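Peptide ABC transporter permease (Staphylococcus hominis, PDB 6EXS) probably imports peptides across the cell membrane, as other POT family transporters of the major facilitator superfamily do, and binds a thioalcohol-conjugated peptide, a precursor of axillary malodour. Local coordinates at residues Asn339-Ile343 / Val407-Leu411. Coordinates in Å, arbitrary orientation, origin at the centre of the assembly. Residue numbers count along the deposited sequence, not the author numbering.
With C3H (2-[[(2~{R})-2-azanyl-3-[(3~{S})-3-methyl-1-oxidanyl-hexan-3-yl]sulfanyl-propanoyl]amino]ethanoic acid), chain O.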
ATOM      1  N   ASN A 339       8.910  -6.063  -8.326  1.00 36.54           N
ATOM      2  CA  ASN A 339       7.663  -6.613  -7.798  1.00 37.07           C
ATOM      3  C   ASN A 339       6.452  -6.408  -8.761  1.00 40.85           C
ATOM      4  O   ASN A 339       5.814  -7.410  -9.073  1.00 39.07           O
ATOM      5  CB  ASN A 339       7.412  -6.061  -6.395  1.00 36.50           C
ATOM      6  CG  ASN A 339       6.198  -6.552  -5.692  1.00 54.14           C
ATOM      7  OD1 ASN A 339       5.103  -6.086  -5.964  1.00 49.92           O
ATOM      8  ND2 ASN A 339       6.388  -7.410  -4.690  1.00 44.18           N
ATOM      9  N   PRO A 340       6.153  -5.181  -9.286  1.00 37.52           N
ATOM     10  CA  PRO A 340       5.038  -5.048 -10.248  1.00 36.91           C
ATOM     11  C   PRO A 340       5.237  -5.817 -11.560  1.00 40.90           C
ATOM     12  O   PRO A 340       4.248  -6.298 -12.116  1.00 40.00           O
ATOM     13  CB  PRO A 340       4.932  -3.539 -10.486  1.00 38.60           C
ATOM     14  CG  PRO A 340       5.776  -2.898  -9.439  1.00 42.59           C
ATOM     15  CD  PRO A 340       6.802  -3.875  -9.040  1.00 38.17           C
ATOM     16  N   LEU A 341       6.495  -5.958 -12.053  1.00 38.76           N
ATOM     17  CA  LEU A 341       6.776  -6.730 -13.273  1.00 39.26           C
ATOM     18  C   LEU A 341       6.426  -8.214 -13.077  1.00 44.91           C
ATOM     19  O   LEU A 341       5.746  -8.796 -13.930  1.00 45.70           O
ATOM     20  CB  LEU A 341       8.241  -6.587 -13.725  1.00 39.47           C
ATOM     21  CG  LEU A 341       8.672  -7.439 -14.940  1.00 44.03           C
ATOM     22  CD1 LEU A 341       8.005  -6.961 -16.221  1.00 44.23           C
ATOM     23  CD2 LEU A 341      10.176  -7.449 -15.101  1.00 44.44           C
ATOM     24  N   PHE A 342       6.869  -8.814 -11.954  1.00 41.28           N
ATOM     25  CA  PHE A 342       6.598 -10.224 -11.642  1.00 41.87           C
ATOM     26  C   PHE A 342       5.122 -10.496 -11.370  1.00 45.96           C
ATOM     27  O   PHE A 342       4.639 -11.571 -11.723  1.00 46.91           O
ATOM     28  CB  PHE A 342       7.495 -10.727 -10.509  1.00 44.04           C
ATOM     29  CG  PHE A 342       8.852 -11.158 -11.014  1.00 46.20           C
ATOM     30  CD1 PHE A 342       9.801 -10.216 -11.405  1.00 48.56           C
ATOM     31  CD2 PHE A 342       9.172 -12.505 -11.130  1.00 49.08           C
ATOM     32  CE1 PHE A 342      11.039 -10.615 -11.914  1.00 50.12           C
ATOM     33  CE2 PHE A 342      10.420 -12.905 -11.626  1.00 52.48           C
ATOM     34  CZ  PHE A 342      11.343 -11.957 -12.018  1.00 50.23           C
ATOM     35  N   ILE A 343       4.397  -9.514 -10.787  1.00 40.98           N
ATOM     36  CA  ILE A 343       2.956  -9.624 -10.565  1.00 40.31           C
ATOM     37  C   ILE A 343       2.293  -9.665 -11.944  1.00 44.89           C
ATOM     38  O   ILE A 343       1.537 -10.585 -12.210  1.00 45.66           O
ATOM     39  CB  ILE A 343       2.396  -8.499  -9.645  1.00 42.24           C
ATOM     40  CG1 ILE A 343       2.909  -8.667  -8.194  1.00 41.73           C
ATOM     41  CG2 ILE A 343       0.849  -8.490  -9.669  1.00 42.34           C
ATOM     42  CD1 ILE A 343       2.690  -7.496  -7.310  1.00 46.25           C
ATOM     43  N   VAL A 407       8.288 -11.425  -4.029  1.00 40.27           N
ATOM     44  CA  VAL A 407       7.136 -11.259  -4.916  1.00 40.76           C
ATOM     45  C   VAL A 407       6.482 -12.632  -5.230  1.00 44.25           C
ATOM     46  O   VAL A 407       5.260 -12.691  -5.300  1.00 43.58           O
ATOM     47  CB  VAL A 407       7.428 -10.398  -6.173  1.00 45.06           C
ATOM     48  CG1 VAL A 407       8.477 -11.034  -7.081  1.00 45.35           C
ATOM     49  CG2 VAL A 407       6.147 -10.085  -6.942  1.00 44.63           C
ATOM     50  N   ILE A 408       7.279 -13.732  -5.326  1.00 40.86           N
ATOM     51  CA  ILE A 408       6.742 -15.091  -5.520  1.00 41.50           C
ATOM     52  C   ILE A 408       5.831 -15.441  -4.316  1.00 47.06           C
ATOM     53  O   ILE A 408       4.785 -16.072  -4.501  1.00 47.41           O
ATOM     54  CB  ILE A 408       7.841 -16.165  -5.812  1.00 44.76           C
ATOM     55  CG1 ILE A 408       8.466 -15.948  -7.206  1.00 44.23           C
ATOM     56  CG2 ILE A 408       7.274 -17.597  -5.695  1.00 45.93           C
ATOM     57  CD1 ILE A 408       9.804 -16.624  -7.393  1.00 52.30           C
ATOM     58  N   GLY A 409       6.220 -14.968  -3.128  1.00 43.39           N
ATOM     59  CA  GLY A 409       5.453 -15.098  -1.898  1.00 43.81           C
ATOM     60  C   GLY A 409       4.178 -14.269  -1.926  1.00 48.41           C
ATOM     61  O   GLY A 409       3.140 -14.717  -1.432  1.00 49.13           O
ATOM     62  N   GLU A 410       4.231 -13.069  -2.544  1.00 44.64           N
ATOM     63  CA  GLU A 410       3.073 -12.172  -2.690  1.00 44.17           C
ATOM     64  C   GLU A 410       1.982 -12.791  -3.577  1.00 51.71           C
ATOM     65  O   GLU A 410       0.794 -12.589  -3.317  1.00 50.74           O
ATOM     66  CB  GLU A 410       3.497 -10.804  -3.248  1.00 44.06           C
ATOM     67  CG  GLU A 410       2.501  -9.708  -2.936  1.00 46.98           C
ATOM     68  CD  GLU A 410       2.888  -8.322  -3.400  1.00 56.24           C
ATOM     69  OE1 GLU A 410       4.036  -7.898  -3.139  1.00 50.69           O
ATOM     70  OE2 GLU A 410       2.008  -7.624  -3.949  1.00 46.94           O
ATOM     71  N   LEU A 411       2.397 -13.555  -4.608  1.00 51.30           N
ATOM     72  CA  LEU A 411       1.506 -14.241  -5.548  1.00 52.87           C
ATOM     73  C   LEU A 411       0.675 -15.319  -4.841  1.00 60.96           C
ATOM     74  O   LEU A 411      -0.419 -15.637  -5.309  1.00 60.54           O
ATOM     75  CB  LEU A 411       2.302 -14.841  -6.730  1.00 53.24           C
ATOM     76  CG  LEU A 411       3.121 -13.866  -7.611  1.00 56.96           C
ATOM     77  CD1 LEU A 411       4.157 -14.606  -8.433  1.00 56.88           C
ATOM     78  CD2 LEU A 411       2.222 -13.020  -8.518  1.00 60.00           C
TER
HETATM   79  O2  C3H O 514       1.066  -1.595  -5.805  0.75 69.54           O
HETATM   80  C11 C3H O 514       1.505  -2.585  -6.270  0.75 68.31           C
HETATM   81  O3  C3H O 514       0.870  -3.704  -6.294  0.75 68.52           O
HETATM   82  C10 C3H O 514       2.882  -2.726  -6.851  0.75 66.90           C
HETATM   83  N1  C3H O 514       3.844  -1.825  -6.263  0.75 65.30           N
HETATM   84  C9  C3H O 514       4.499  -2.137  -5.158  0.75 65.79           C
HETATM   85  O1  C3H O 514       3.948  -2.555  -4.150  0.75 68.68           O
HETATM   86  C8  C3H O 514       5.984  -1.988  -5.149  0.75 63.57           C
HETATM   87  N   C3H O 514       6.388  -1.156  -6.274  0.75 63.93           N
HETATM   88  C7  C3H O 514       6.456  -1.307  -3.863  0.75 63.34           C
HETATM   89  S   C3H O 514       7.170  -2.362  -2.572  0.75 63.64           S
HETATM   90  C3  C3H O 514       8.796  -3.110  -3.120  0.75 55.14           C
HETATM   91  C4  C3H O 514       9.764  -1.962  -3.251  0.75 52.12           C
HETATM   92  C5  C3H O 514       8.524  -3.901  -4.406  0.75 51.07           C
HETATM   93  C6  C3H O 514       9.724  -4.424  -5.163  0.75 46.34           C
HETATM   94  O   C3H O 514       9.815  -3.890  -6.444  0.75 41.31           O
HETATM   95  C2  C3H O 514       9.319  -4.098  -2.081  0.75 54.02           C
HETATM   96  C1  C3H O 514       9.449  -5.536  -2.554  0.75 51.79           C
HETATM   97  C   C3H O 514       9.984  -6.428  -1.467  0.75 50.23           C
HETATM   98  O   HOH W   1       2.951  -5.183  -4.741  1.00 39.01           O
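The peptide-binding pocket of a POT transporter is built from the inner faces of its membrane helices, and here one asparagine serves both the ligand and the helix next door. At the start of helix 338-357, Asn339 N donates to the hydroxyl atom O of the bound C3H (3.0 Å), while Pro340 CG lies 3.7 Å from the ligand's atom N. The side-chain amide of the same Asn339 turns to the other helix: ND2 donates to Glu410 OE1 in a nearly straight hydrogen bond of 2.9 Å. A water spans the amide oxygen and the second carboxylate oxygen, 2.6 Å from Asn339 OD1 and 2.7 Å from Glu410 OE2, so that amide and carboxylate are joined both directly and through solvent. Beside this polar bridge the contact turns apolar. Val407 fits between Phe342 and Ile343, its CG1 3.6 Å from Phe342 CB and its CG2 3.8 Å from Ile343 CG1; farther along, Leu411 CD2 comes within 4.0 Å of Ile343 CA. The two short axes run in the same general direction, crossing at -44° with a closest approach of 9.7 Å. Helix 279-302 borders the polar side, where Gln302 touches both Asn339 and Glu410, whereas Asn159 of helix 147-174 meets Pro340 and Ile343, bringing the N-terminal half of the transporter against helix 338-357 of the C-terminal half.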